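Local atomic coordinates of putative oxidoreductase with NAD(P)-binding Rossmann-fold domain (Clostridium difficile, PDB entry 3UUW), a protein that is probably an NAD(P)-dependent oxidoreductase of the Gfo/Idh/MocA family, although its physiological substrate is not established. Residues 142-147 with 211-216; 171-176 with 294-299; 183-188 with 203-208; 224-229 with 237-242. One frame throughout, in Å; residues are numbered along the deposited sequence. Where two conformers were deposited one is given.

Contact 1 (142-147 with 211-216); sequences IVSINI and SINTSM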
loop_
_atom_site.group_PDB
_atom_site.type_symbol
_atom_site.label_atom_id
_atom_site.label_comp_id
_atom_site.label_asym_id
_atom_site.label_seq_id
_atom_site.Cartn_x
_atom_site.Cartn_y
_atom_site.Cartn_z
ATOM N N ILE A 142 15.973 -13.643 15.442
ATOM C CA ILE A 142 16.312 -12.805 14.317
ATOM C C ILE A 142 17.345 -13.460 13.414
ATOM O O ILE A 142 18.334 -14.007 13.900
ATOM C CB ILE A 142 16.857 -11.429 14.813
ATOM C CG1 ILE A 142 15.768 -10.677 15.594
ATOM C CG2 ILE A 142 17.379 -10.558 13.658
ATOM C CD1 ILE A 142 16.271 -9.421 16.289
ATOM N N VAL A 143 17.133 -13.392 12.102
ATOM C CA VAL A 143 18.114 -13.869 11.159
ATOM C C VAL A 143 18.821 -12.735 10.371
ATOM O O VAL A 143 19.913 -12.950 9.833
ATOM C CB VAL A 143 17.512 -14.917 10.180
ATOM C CG1 VAL A 143 17.005 -16.187 10.956
ATOM C CG2 VAL A 143 16.395 -14.267 9.317
ATOM N N SER A 144 18.235 -11.536 10.313
ATOM C CA SER A 144 18.835 -10.417 9.571
ATOM C C SER A 144 18.087 -9.142 9.880
ATOM O O SER A 144 16.879 -9.172 10.137
ATOM C CB SER A 144 18.742 -10.698 8.070
ATOM O OG SER A 144 19.474 -9.791 7.288
ATOM N N ILE A 145 18.794 -8.009 9.822
ATOM C CA ILE A 145 18.158 -6.709 9.972
ATOM C C ILE A 145 18.694 -5.818 8.868
ATOM O O ILE A 145 19.883 -5.844 8.563
ATOM C CB ILE A 145 18.441 -6.084 11.347
ATOM C CG1 ILE A 145 17.895 -6.968 12.461
ATOM C CG2 ILE A 145 17.813 -4.685 11.455
ATOM C CD1 ILE A 145 18.205 -6.444 13.856
ATOM N N ASN A 146 17.807 -5.058 8.266
ATOM C CA ASN A 146 18.209 -4.065 7.259
ATOM C C ASN A 146 17.758 -2.684 7.720
ATOM O O ASN A 146 16.607 -2.514 8.115
ATOM C CB ASN A 146 17.580 -4.383 5.893
ATOM C CG ASN A 146 17.940 -5.752 5.394
ATOM O OD1 ASN A 146 19.113 -6.108 5.292
ATOM N ND2 ASN A 146 16.919 -6.548 5.075
ATOM N N ILE A 147 18.639 -1.694 7.631
ATOM C CA ILE A 147 18.296 -0.343 8.018
ATOM C C ILE A 147 18.766 0.593 6.945
ATOM O O ILE A 147 19.924 0.559 6.577
ATOM C CB ILE A 147 18.950 0.095 9.352
ATOM C CG1 ILE A 147 18.635 -0.904 10.482
ATOM C CG2 ILE A 147 18.485 1.513 9.704
ATOM C CD1 ILE A 147 19.367 -0.577 11.822
ATOM N N SER A 211 23.336 -10.625 11.066
ATOM C CA SER A 211 24.018 -9.440 10.585
ATOM C C SER A 211 23.035 -8.302 10.365
ATOM O O SER A 211 21.834 -8.525 10.181
ATOM C CB SER A 211 24.708 -9.720 9.249
ATOM O OG SER A 211 25.703 -10.723 9.410
ATOM N N ILE A 212 23.560 -7.081 10.398
ATOM C CA ILE A 212 22.773 -5.905 10.110
ATOM C C ILE A 212 23.344 -5.273 8.859
ATOM O O ILE A 212 24.562 -5.120 8.732
ATOM C CB ILE A 212 22.806 -4.849 11.229
ATOM C CG1 ILE A 212 22.334 -5.433 12.562
ATOM C CG2 ILE A 212 21.935 -3.656 10.834
ATOM C CD1 ILE A 212 23.438 -6.102 13.377
ATOM N N ASN A 213 22.466 -4.948 7.925
ATOM C CA ASN A 213 22.857 -4.267 6.709
ATOM C C ASN A 213 22.354 -2.858 6.762
ATOM O O ASN A 213 21.147 -2.632 6.764
ATOM C CB ASN A 213 22.282 -5.003 5.511
ATOM C CG ASN A 213 22.699 -6.454 5.492
ATOM O OD1 ASN A 213 23.868 -6.756 5.257
ATOM N ND2 ASN A 213 21.769 -7.358 5.793
ATOM N N THR A 214 23.301 -1.914 6.773
ATOM C CA THR A 214 23.015 -0.490 6.899
ATOM C C THR A 214 23.300 0.204 5.608
ATOM O O THR A 214 24.259 -0.131 4.936
ATOM C CB THR A 214 23.884 0.161 7.997
ATOM O OG1 THR A 214 25.281 -0.011 7.708
ATOM C CG2 THR A 214 23.578 -0.468 9.361
ATOM N N SER A 215 22.457 1.173 5.242
ATOM C CA SER A 215 22.578 1.860 3.940
ATOM C C SER A 215 22.036 3.299 3.932
ATOM O O SER A 215 20.970 3.573 4.458
ATOM C CB SER A 215 21.836 1.039 2.884
ATOM O OG SER A 215 21.826 1.661 1.610
ATOM N N MET A 216 22.756 4.196 3.261
ATOM C CA MET A 216 22.365 5.591 3.162
ATOM C C MET A 216 22.769 6.168 1.787
ATOM O O MET A 216 23.953 6.293 1.465
ATOM C CB MET A 216 23.004 6.406 4.305
ATOM C CG MET A 216 22.950 7.940 4.092
ATOM S SD MET A 216 23.487 8.896 5.527
ATOM C CE MET A 216 22.081 8.629 6.638
HETATM O O HOH W 1 22.018 -11.983 8.872
HETATM O O HOH W 2 22.121 -10.493 6.130
#
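Asn146 and Asn213 stand side by side on neighbouring strands, their side chains pointing the same way and their amide planes only 28° apart. ND2 of Asn213 reaches across to OD1 of Asn146 at 3.0 Å, nearly in line with that C=O and a little out of the plane of its own amide. In both residues CG lies anti to the carbonyl carbon (chi1 -58° in Asn146 and -56° in Asn213), which sets the two CG atoms off their strands in the same way. The outer ends of the pair are held as well: ND2 of Asn146 donates to Glu228, and OD1 of Asn213 receives Lys204. A water bridges ND2 of Asn213 and OG of Ser144 on the same face.

The strands run parallel within the mixed sheet of the C-terminal domain. Asn213 N binds Ile145 O at 2.8 Å, and Ile147 N binds Asn213 O at 2.8 Å. Near the start of the pairing, Val143 and Ser144 both face Leu230 in a classic beta bulge, and a water links Val143 O to Ser211 N. On the face opposite the asparagines, Ile147 and Ile212, the latter in the conformer modelled here, lie alongside each other with CD1 of Ile147 4.1 Å from CG2 of Ile212, both resting on Ala175 of helix 160-179. Ile145 also meets Ile212, its CB 4.1 Å from CG1 of Ile212.

Contact 2 (171-176 with 294-299); sequences VIDTAL and IKAQRL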
loop_
_atom_site.group_PDB
_atom_site.type_symbol
_atom_site.label_atom_id
_atom_site.label_comp_id
_atom_site.label_asym_id
_atom_site.label_seq_id
_atom_site.Cartn_x
_atom_site.Cartn_y
_atom_site.Cartn_z
ATOM N N VAL A 171 21.806 5.723 11.759
ATOM C CA VAL A 171 21.671 4.376 11.211
ATOM C C VAL A 171 22.521 3.381 12.021
ATOM O O VAL A 171 22.036 2.312 12.460
ATOM C CB VAL A 171 22.026 4.371 9.698
ATOM C CG1 VAL A 171 21.971 2.950 9.134
ATOM C CG2 VAL A 171 21.072 5.278 8.916
ATOM N N ILE A 172 23.784 3.735 12.234
ATOM C CA ILE A 172 24.731 2.899 12.995
ATOM C C ILE A 172 24.265 2.751 14.436
ATOM O O ILE A 172 24.252 1.651 14.965
ATOM C CB ILE A 172 26.148 3.462 12.928
ATOM C CG1 ILE A 172 26.653 3.441 11.484
ATOM C CG2 ILE A 172 27.136 2.684 13.852
ATOM C CD1 ILE A 172 26.557 2.065 10.780
ATOM N N ASP A 173 23.866 3.843 15.081
ATOM C CA ASP A 173 23.419 3.705 16.465
ATOM C C ASP A 173 22.191 2.796 16.587
ATOM O O ASP A 173 22.100 1.977 17.501
ATOM C CB ASP A 173 23.082 5.046 17.106
ATOM C CG ASP A 173 22.810 4.900 18.594
ATOM O OD1 ASP A 173 23.794 4.719 19.354
ATOM O OD2 ASP A 173 21.623 4.922 18.988
ATOM N N THR A 174 21.237 2.955 15.681
ATOM C CA THR A 174 20.033 2.115 15.720
ATOM C C THR A 174 20.418 0.640 15.518
ATOM O O THR A 174 19.902 -0.254 16.200
ATOM C CB THR A 174 19.008 2.586 14.707
ATOM O OG1 THR A 174 18.694 3.961 14.949
ATOM C CG2 THR A 174 17.745 1.726 14.776
ATOM N N ALA A 175 21.350 0.397 14.598
ATOM C CA ALA A 175 21.865 -0.940 14.343
ATOM C C ALA A 175 22.453 -1.573 15.610
ATOM O O ALA A 175 22.142 -2.716 15.929
ATOM C CB ALA A 175 22.910 -0.909 13.226
ATOM N N LEU A 176 23.306 -0.831 16.310
ATOM C CA LEU A 176 23.992 -1.359 17.464
ATOM C C LEU A 176 22.994 -1.597 18.608
ATOM O O LEU A 176 23.126 -2.568 19.358
ATOM C CB LEU A 176 25.145 -0.439 17.886
ATOM C CG LEU A 176 26.300 -0.273 16.871
ATOM C CD1 LEU A 176 27.337 0.652 17.442
ATOM C CD2 LEU A 176 26.914 -1.605 16.501
ATOM N N ILE A 294 28.852 7.147 22.694
ATOM C CA ILE A 294 29.934 7.308 21.724
ATOM C C ILE A 294 30.269 6.057 20.932
ATOM O O ILE A 294 31.126 6.110 20.076
ATOM C CB ILE A 294 31.236 7.819 22.442
ATOM C CG1 ILE A 294 31.591 6.940 23.658
ATOM C CG2 ILE A 294 31.039 9.248 22.878
ATOM C CD1 ILE A 294 32.948 7.307 24.326
ATOM N N LYS A 295 29.576 4.942 21.181
ATOM C CA LYS A 295 29.968 3.705 20.510
ATOM C C LYS A 295 29.730 3.741 19.000
ATOM O O LYS A 295 30.549 3.229 18.248
ATOM C CB LYS A 295 29.349 2.476 21.152
ATOM C CG LYS A 295 27.912 2.309 21.087
ATOM C CD LYS A 295 27.644 0.868 21.636
ATOM C CE LYS A 295 26.232 0.471 21.605
ATOM N NZ LYS A 295 26.089 -0.862 22.286
ATOM N N ALA A 296 28.610 4.328 18.561
ATOM C CA ALA A 296 28.361 4.478 17.130
ATOM C C ALA A 296 29.427 5.413 16.516
ATOM O O ALA A 296 29.990 5.144 15.436
ATOM C CB ALA A 296 26.952 5.022 16.872
ATOM N N GLN A 297 29.732 6.501 17.217
ATOM C CA GLN A 297 30.733 7.445 16.730
ATOM C C GLN A 297 32.125 6.813 16.609
ATOM O O GLN A 297 32.849 7.079 15.653
ATOM C CB GLN A 297 30.789 8.668 17.625
ATOM C CG GLN A 297 31.583 9.818 17.025
ATOM C CD GLN A 297 31.591 11.026 17.933
ATOM O OE1 GLN A 297 31.010 10.996 19.026
ATOM N NE2 GLN A 297 32.270 12.087 17.500
ATOM N N ARG A 298 32.452 5.956 17.565
ATOM C CA ARG A 298 33.717 5.238 17.568
ATOM C C ARG A 298 33.812 4.366 16.321
ATOM O O ARG A 298 34.846 4.339 15.659
ATOM C CB ARG A 298 33.839 4.397 18.846
ATOM C CG ARG A 298 35.178 3.806 19.064
ATOM C CD ARG A 298 35.158 2.827 20.253
ATOM N NE ARG A 298 34.832 3.485 21.514
ATOM C CZ ARG A 298 35.653 4.286 22.199
ATOM N NH1 ARG A 298 36.881 4.552 21.761
ATOM N NH2 ARG A 298 35.239 4.820 23.345
ATOM N N LEU A 299 32.724 3.690 15.966
ATOM C CA LEU A 299 32.733 2.851 14.795
ATOM C C LEU A 299 32.914 3.709 13.555
ATOM O O LEU A 299 33.683 3.364 12.654
ATOM C CB LEU A 299 31.446 2.026 14.726
ATOM C CG LEU A 299 31.292 1.043 13.574
ATOM C CD1 LEU A 299 32.548 0.204 13.430
ATOM C CD2 LEU A 299 30.070 0.170 13.832
HETATM O O HOH W 3 26.301 5.419 20.167
#
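OD1 of Asp173 is gripped by a water and by Arg127: the water donates to it at 2.7 Å, and the arginine forms a salt bridge. The same water accepts from the backbone N of Ala296, 3.0 Å away, so it joins the carboxylate to the first turn of helix 295-305. CG of Asp173 stands anti to its backbone N (chi1 -172°), on the way to the water.

Beside this bridge, CB of Ala296 sits close against the other helix, 3.8 Å from the backbone N of Asp173 and equally near CG2 of Ile172. The small methyl allows the two backbones to come together here, with the CA atoms of Asp173 and Ala296 5.0 Å apart, while the short helical segments cross at 119°. Ile172 and Leu299 meet at about a right angle, CG2 of the former 3.9 Å from CD2 of the latter. Leu176 and Lys295 slide past each other in opposite directions: CB of Leu176 touches CE of Lys295 at 4.0 Å, and CD1 of Leu176 lies against CG of the lysine. Beyond CG the lysine chain is fully extended, and its NZ forms a salt bridge with Glu292.

Helix 160-179, whose Val171 and Ala175 pack on the sheet, is thus joined to the C-terminal helix by methyl and methylene contacts beside one water bridge. Paired with Arg127 and linked through water to the N-terminus of helix 295-305, the carboxylate probably favours its charged form.

Contact 3 (183-188 with 203-208); sequences VEISGE and HKLKGK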
loop_
_atom_site.group_PDB
_atom_site.type_symbol
_atom_site.label_atom_id
_atom_site.label_comp_id
_atom_site.label_asym_id
_atom_site.label_seq_id
_atom_site.Cartn_x
_atom_site.Cartn_y
_atom_site.Cartn_z
ATOM N N VAL A 183 29.426 -6.550 17.297
ATOM C CA VAL A 183 29.425 -6.734 15.857
ATOM C C VAL A 183 30.749 -6.289 15.259
ATOM O O VAL A 183 31.502 -5.523 15.870
ATOM C CB VAL A 183 28.250 -5.977 15.188
ATOM C CG1 VAL A 183 26.918 -6.474 15.717
ATOM C CG2 VAL A 183 28.394 -4.474 15.385
ATOM N N GLU A 184 31.042 -6.810 14.075
ATOM C CA GLU A 184 32.248 -6.499 13.335
ATOM C C GLU A 184 31.869 -6.099 11.919
ATOM O O GLU A 184 30.988 -6.721 11.334
ATOM C CB GLU A 184 33.130 -7.748 13.241
ATOM C CG GLU A 184 33.674 -8.267 14.573
ATOM C CD GLU A 184 34.895 -7.497 15.052
ATOM O OE1 GLU A 184 35.006 -6.281 14.765
ATOM O OE2 GLU A 184 35.756 -8.113 15.718
ATOM N N ILE A 185 32.548 -5.105 11.344
ATOM C CA ILE A 185 32.308 -4.744 9.936
ATOM C C ILE A 185 32.783 -5.862 9.004
ATOM O O ILE A 185 33.960 -6.245 9.042
ATOM C CB ILE A 185 33.026 -3.444 9.552
ATOM C CG1 ILE A 185 32.403 -2.265 10.288
ATOM C CG2 ILE A 185 32.943 -3.193 8.043
ATOM C CD1 ILE A 185 33.147 -0.961 10.074
ATOM N N SER A 186 31.872 -6.392 8.186
ATOM C CA SER A 186 32.195 -7.477 7.248
ATOM C C SER A 186 31.993 -7.090 5.782
ATOM O O SER A 186 32.183 -7.925 4.883
ATOM C CB SER A 186 31.361 -8.724 7.571
ATOM O OG SER A 186 29.976 -8.450 7.420
ATOM N N GLY A 187 31.636 -5.830 5.539
ATOM C CA GLY A 187 31.440 -5.324 4.193
ATOM C C GLY A 187 31.227 -3.827 4.273
ATOM O O GLY A 187 30.685 -3.334 5.280
ATOM N N GLU A 188 31.682 -3.125 3.234
ATOM C CA GLU A 188 31.572 -1.664 3.124
ATOM C C GLU A 188 31.514 -1.198 1.663
ATOM O O GLU A 188 32.282 -1.683 0.808
ATOM C CB GLU A 188 32.765 -0.962 3.812
ATOM C CG GLU A 188 32.816 0.552 3.558
ATOM C CD GLU A 188 33.977 1.249 4.245
ATOM O OE1 GLU A 188 33.883 1.461 5.475
ATOM O OE2 GLU A 188 34.962 1.611 3.542
ATOM N N HIS A 203 27.185 -0.680 4.994
ATOM C CA HIS A 203 27.981 -1.623 5.769
ATOM C C HIS A 203 27.208 -2.868 6.067
ATOM O O HIS A 203 25.980 -2.867 6.092
ATOM C CB HIS A 203 28.448 -1.009 7.072
ATOM C CG HIS A 203 29.476 0.046 6.871
ATOM N ND1 HIS A 203 29.152 1.370 6.683
ATOM C CD2 HIS A 203 30.813 -0.042 6.735
ATOM C CE1 HIS A 203 30.261 2.061 6.482
ATOM N NE2 HIS A 203 31.280 1.224 6.482
ATOM N N LYS A 204 27.948 -3.944 6.250
ATOM C CA LYS A 204 27.392 -5.142 6.816
ATOM C C LYS A 204 28.061 -5.294 8.180
ATOM O O LYS A 204 29.321 -5.374 8.277
ATOM C CB LYS A 204 27.647 -6.348 5.935
ATOM C CG LYS A 204 27.038 -7.623 6.495
ATOM C CD LYS A 204 27.314 -8.816 5.584
ATOM C CE LYS A 204 26.381 -8.855 4.400
ATOM N NZ LYS A 204 24.998 -9.237 4.854
ATOM N N LEU A 205 27.236 -5.363 9.229
ATOM C CA LEU A 205 27.678 -5.518 10.599
ATOM C C LEU A 205 27.334 -6.933 11.055
ATOM O O LEU A 205 26.159 -7.289 11.220
ATOM C CB LEU A 205 27.045 -4.463 11.519
ATOM C CG LEU A 205 27.220 -3.008 11.066
ATOM C CD1 LEU A 205 26.471 -2.099 12.035
ATOM C CD2 LEU A 205 28.688 -2.584 10.921
ATOM N N LYS A 206 28.370 -7.740 11.250
ATOM C CA LYS A 206 28.194 -9.144 11.586
ATOM C C LYS A 206 28.232 -9.456 13.079
ATOM O O LYS A 206 29.221 -9.161 13.753
ATOM C CB LYS A 206 29.280 -9.959 10.880
ATOM C CG LYS A 206 29.127 -11.469 11.032
ATOM C CD LYS A 206 30.221 -12.219 10.311
ATOM C CE LYS A 206 29.959 -13.724 10.335
ATOM N NZ LYS A 206 28.624 -14.054 9.727
ATOM N N GLY A 207 27.182 -10.110 13.573
ATOM C CA GLY A 207 27.125 -10.598 14.975
ATOM C C GLY A 207 27.138 -12.109 14.978
ATOM O O GLY A 207 27.080 -12.726 13.924
ATOM N N LYS A 208 27.203 -12.719 16.161
ATOM C CA LYS A 208 27.176 -14.181 16.265
ATOM C C LYS A 208 25.917 -14.790 15.674
ATOM O O LYS A 208 25.968 -15.832 15.023
ATOM C CB LYS A 208 27.238 -14.637 17.733
ATOM C CG LYS A 208 28.625 -14.761 18.325
ATOM C CD LYS A 208 28.548 -15.344 19.739
ATOM C CE LYS A 208 29.913 -15.758 20.276
ATOM N NZ LYS A 208 29.791 -16.407 21.623
#
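The imidazole of His203 is met at its edge, near the ring plane, by OE1 of Glu188 and by CG2 of Ile185. NE2 donates to OE1 of Glu188 at 2.8 Å, approaching from the anti side of the carboxylate, whose plane stands 85° from that of the ring. The glutamate lies alongside the histidine with CG anti to its backbone N (chi1 172°), and its aliphatic stem follows the imidazole, CB of Glu188 coming to 3.6 Å from CD2 of His203. On the ring's other nitrogen, ND1 is hydrogen-bonded to Tyr168, so both nitrogens have partners.

Further along the same face, CG1 of Ile185 rests 3.8 Å from CD2 of Leu205, the two side chains pointing the same way. CG2 of Val183 touches CB of Leu205 at 4.1 Å. The opposite face carries Lys204 and Lys206. Here OG of Ser186 lies against the lysine stem, 3.2 Å from CG of Lys204, while NZ of Lys204 turns away to Asn213 and NZ of Lys206 forms a salt bridge with Asp189 of the second subunit.

Between the faces, Ser186 N binds Lys204 O almost straight at 2.7 Å, and Glu184 pairs with Lys206 through two backbone bonds. This antiparallel beta hairpin forms one edge, within the chain, of the C-terminal domain's mixed sheet: helix 295-305 covers the face of Ile185, Leu205, Glu188 and His203, and the second subunit approaches that of Lys204 and Lys206, consistent with the Gfo/Idh/MocA family.

Contact 4 (224-229 with 237-242); sequences LEQVEI and RVKNLN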
loop_
_atom_site.group_PDB
_atom_site.type_symbol
_atom_site.label_atom_id
_atom_site.label_comp_id
_atom_site.label_asym_id
_atom_site.label_seq_id
_atom_site.Cartn_x
_atom_site.Cartn_y
_atom_site.Cartn_z
ATOM N N LEU A 224 13.379 8.618 2.733
ATOM C CA LEU A 224 12.874 7.370 3.316
ATOM C C LEU A 224 13.735 6.974 4.515
ATOM O O LEU A 224 14.914 7.286 4.569
ATOM C CB LEU A 224 12.964 6.263 2.239
ATOM C CG LEU A 224 12.708 4.789 2.557
ATOM C CD1 LEU A 224 11.328 4.584 3.197
ATOM C CD2 LEU A 224 12.846 3.950 1.275
ATOM N N GLU A 225 13.127 6.349 5.511
ATOM C CA GLU A 225 13.888 5.636 6.521
ATOM C C GLU A 225 13.136 4.344 6.706
ATOM O O GLU A 225 11.916 4.327 6.672
ATOM C CB GLU A 225 14.007 6.410 7.832
ATOM C CG GLU A 225 14.791 5.664 8.912
ATOM C CD GLU A 225 15.198 6.538 10.075
ATOM O OE1 GLU A 225 15.331 7.768 9.883
ATOM O OE2 GLU A 225 15.385 5.981 11.183
ATOM N N GLN A 226 13.867 3.241 6.862
ATOM C CA GLN A 226 13.223 1.977 7.127
ATOM C C GLN A 226 14.106 1.066 7.948
ATOM O O GLN A 226 15.301 0.991 7.700
ATOM C CB GLN A 226 12.893 1.259 5.810
ATOM C CG GLN A 226 12.164 -0.050 6.025
ATOM C CD GLN A 226 11.801 -0.706 4.719
ATOM O OE1 GLN A 226 10.844 -0.321 4.069
ATOM N NE2 GLN A 226 12.570 -1.704 4.337
ATOM N N VAL A 227 13.508 0.431 8.956
ATOM C CA VAL A 227 14.125 -0.690 9.669
ATOM C C VAL A 227 13.277 -1.938 9.347
ATOM O O VAL A 227 12.048 -1.895 9.419
ATOM C CB VAL A 227 14.130 -0.459 11.162
ATOM C CG1 VAL A 227 14.477 -1.765 11.921
ATOM C CG2 VAL A 227 15.039 0.690 11.486
ATOM N N GLU A 228 13.938 -3.015 8.953
ATOM C CA GLU A 228 13.282 -4.277 8.618
ATOM C C GLU A 228 13.987 -5.357 9.389
ATOM O O GLU A 228 15.231 -5.500 9.283
ATOM C CB GLU A 228 13.407 -4.568 7.135
ATOM C CG GLU A 228 12.839 -5.897 6.684
ATOM C CD GLU A 228 12.904 -5.997 5.191
ATOM O OE1 GLU A 228 14.038 -6.102 4.673
ATOM O OE2 GLU A 228 11.836 -5.925 4.537
ATOM N N ILE A 229 13.218 -6.113 10.161
ATOM C CA ILE A 229 13.749 -7.223 10.918
ATOM C C ILE A 229 13.165 -8.530 10.393
ATOM O O ILE A 229 11.937 -8.698 10.381
ATOM C CB ILE A 229 13.418 -7.081 12.412
ATOM C CG1 ILE A 229 14.008 -5.786 12.989
ATOM C CG2 ILE A 229 13.892 -8.345 13.228
ATOM C CD1 ILE A 229 13.633 -5.572 14.467
ATOM N N ARG A 237 8.587 -4.348 9.715
ATOM C CA ARG A 237 9.204 -3.156 9.160
ATOM C C ARG A 237 8.583 -1.924 9.774
ATOM O O ARG A 237 7.366 -1.885 10.031
ATOM C CB ARG A 237 9.014 -3.015 7.650
ATOM C CG ARG A 237 9.105 -4.248 6.830
ATOM C CD ARG A 237 9.134 -3.855 5.338
ATOM N NE ARG A 237 9.276 -5.073 4.591
ATOM C CZ ARG A 237 8.272 -5.885 4.304
ATOM N NH1 ARG A 237 7.019 -5.568 4.643
ATOM N NH2 ARG A 237 8.519 -6.993 3.652
ATOM N N VAL A 238 9.403 -0.906 9.971
ATOM C CA VAL A 238 8.881 0.395 10.369
ATOM C C VAL A 238 9.391 1.378 9.324
ATOM O O VAL A 238 10.592 1.451 9.083
ATOM C CB VAL A 238 9.289 0.829 11.782
ATOM C CG1 VAL A 238 8.802 2.248 12.062
ATOM C CG2 VAL A 238 8.697 -0.101 12.796
ATOM N N LYS A 239 8.471 2.098 8.688
ATOM C CA LYS A 239 8.794 3.036 7.643
ATOM C C LYS A 239 8.577 4.457 8.125
ATOM O O LYS A 239 7.520 4.782 8.681
ATOM C CB LYS A 239 7.908 2.792 6.412
ATOM C CG LYS A 239 8.118 1.444 5.770
ATOM C CD LYS A 239 7.183 1.287 4.556
ATOM C CE LYS A 239 7.419 -0.020 3.816
ATOM N NZ LYS A 239 6.478 -0.127 2.671
ATOM N N ASN A 240 9.579 5.290 7.895
ATOM C CA ASN A 240 9.547 6.718 8.269
ATOM C C ASN A 240 9.145 6.956 9.728
ATOM O O ASN A 240 8.476 7.961 10.063
ATOM C CB ASN A 240 8.633 7.489 7.307
ATOM C CG ASN A 240 9.149 7.472 5.880
ATOM O OD1 ASN A 240 10.351 7.381 5.644
ATOM N ND2 ASN A 240 8.252 7.641 4.932
ATOM N N LEU A 241 9.550 6.017 10.578
ATOM C CA LEU A 241 9.297 6.027 12.024
ATOM C C LEU A 241 7.838 5.980 12.428
ATOM O O LEU A 241 7.535 6.053 13.639
ATOM C CB LEU A 241 9.983 7.236 12.702
ATOM C CG LEU A 241 11.493 7.316 12.577
ATOM C CD1 LEU A 241 11.896 7.851 11.258
ATOM C CD2 LEU A 241 12.099 8.199 13.710
ATOM N N ASN A 242 6.911 5.827 11.475
ATOM C CA ASN A 242 5.517 6.003 11.827
ATOM C C ASN A 242 4.477 5.085 11.205
ATOM O O ASN A 242 3.270 5.262 11.422
ATOM C CB ASN A 242 5.120 7.475 11.671
ATOM C CG ASN A 242 5.050 7.917 10.228
ATOM O OD1 ASN A 242 5.194 7.112 9.313
ATOM N ND2 ASN A 242 4.799 9.215 10.013
HETATM O O HOH W 4 11.569 4.011 9.935
HETATM O O HOH W 5 11.209 -8.078 2.849
#
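Arg237 and Glu228 face each other as a non-hydrogen-bonded pair of the antiparallel beta hairpin formed by strands 224-231 and 234-239, and a salt bridge closes over them. NE of Arg237 meets OE2 of Glu228 at 2.7 Å, in the guanidinium plane and on the anti lone pair of the oxygen. A water joins the same OE2 to NH2 of Arg237, which also pairs with Glu247; NH1 is taken by Glu245. The carboxylate and guanidinium planes stand 59° apart.

Glu225, at the other end, is held through both backbone and side chain. Its N donates to OD1 of Asn240 at 3.0 Å, and its O receives Asn240 N at 2.8 Å, an almost straight bond. Asn240 has left the strand with positive phi (51°), and OD1 of its side chain, rather than a backbone carbonyl, receives Glu225 N. The Glu225 chain stays extended past CG; chi2 of 166° sets its CD 3.7 Å from CD1 of Leu241, and OE2 is bound by Arg126 and Tyr132.

Between these ends Val227 and Val238 exchange two backbone bonds. Gln226 lies alongside Lys239, its OE1 3.4 Å from CE of the lysine.

Overall arrangement
Contacts 1, 3 and 4 lie in one mixed sheet of the C-terminal domain. Strand 211-217 of contact 1 adjoins strand 198-206 of contact 3, and strand 142-150 adjoins strand 224-231 of contact 4. The centre of contact 1 is about 9 Å from that of contact 3 and 12 Å from that of contact 4, while the centres of contacts 3 and 4 are about 20 Å apart. Contact 2, its centre 13 Å from that of contact 1, sets helix 160-179 and the C-terminal helix against one face. Along the chain contacts 1 and 2 interlock, and contacts 3 and 4 follow in turn between the segments of contact 2. Contacts 1, 3 and 4 also reach the second subunit, so this sheet contributes to the assembly.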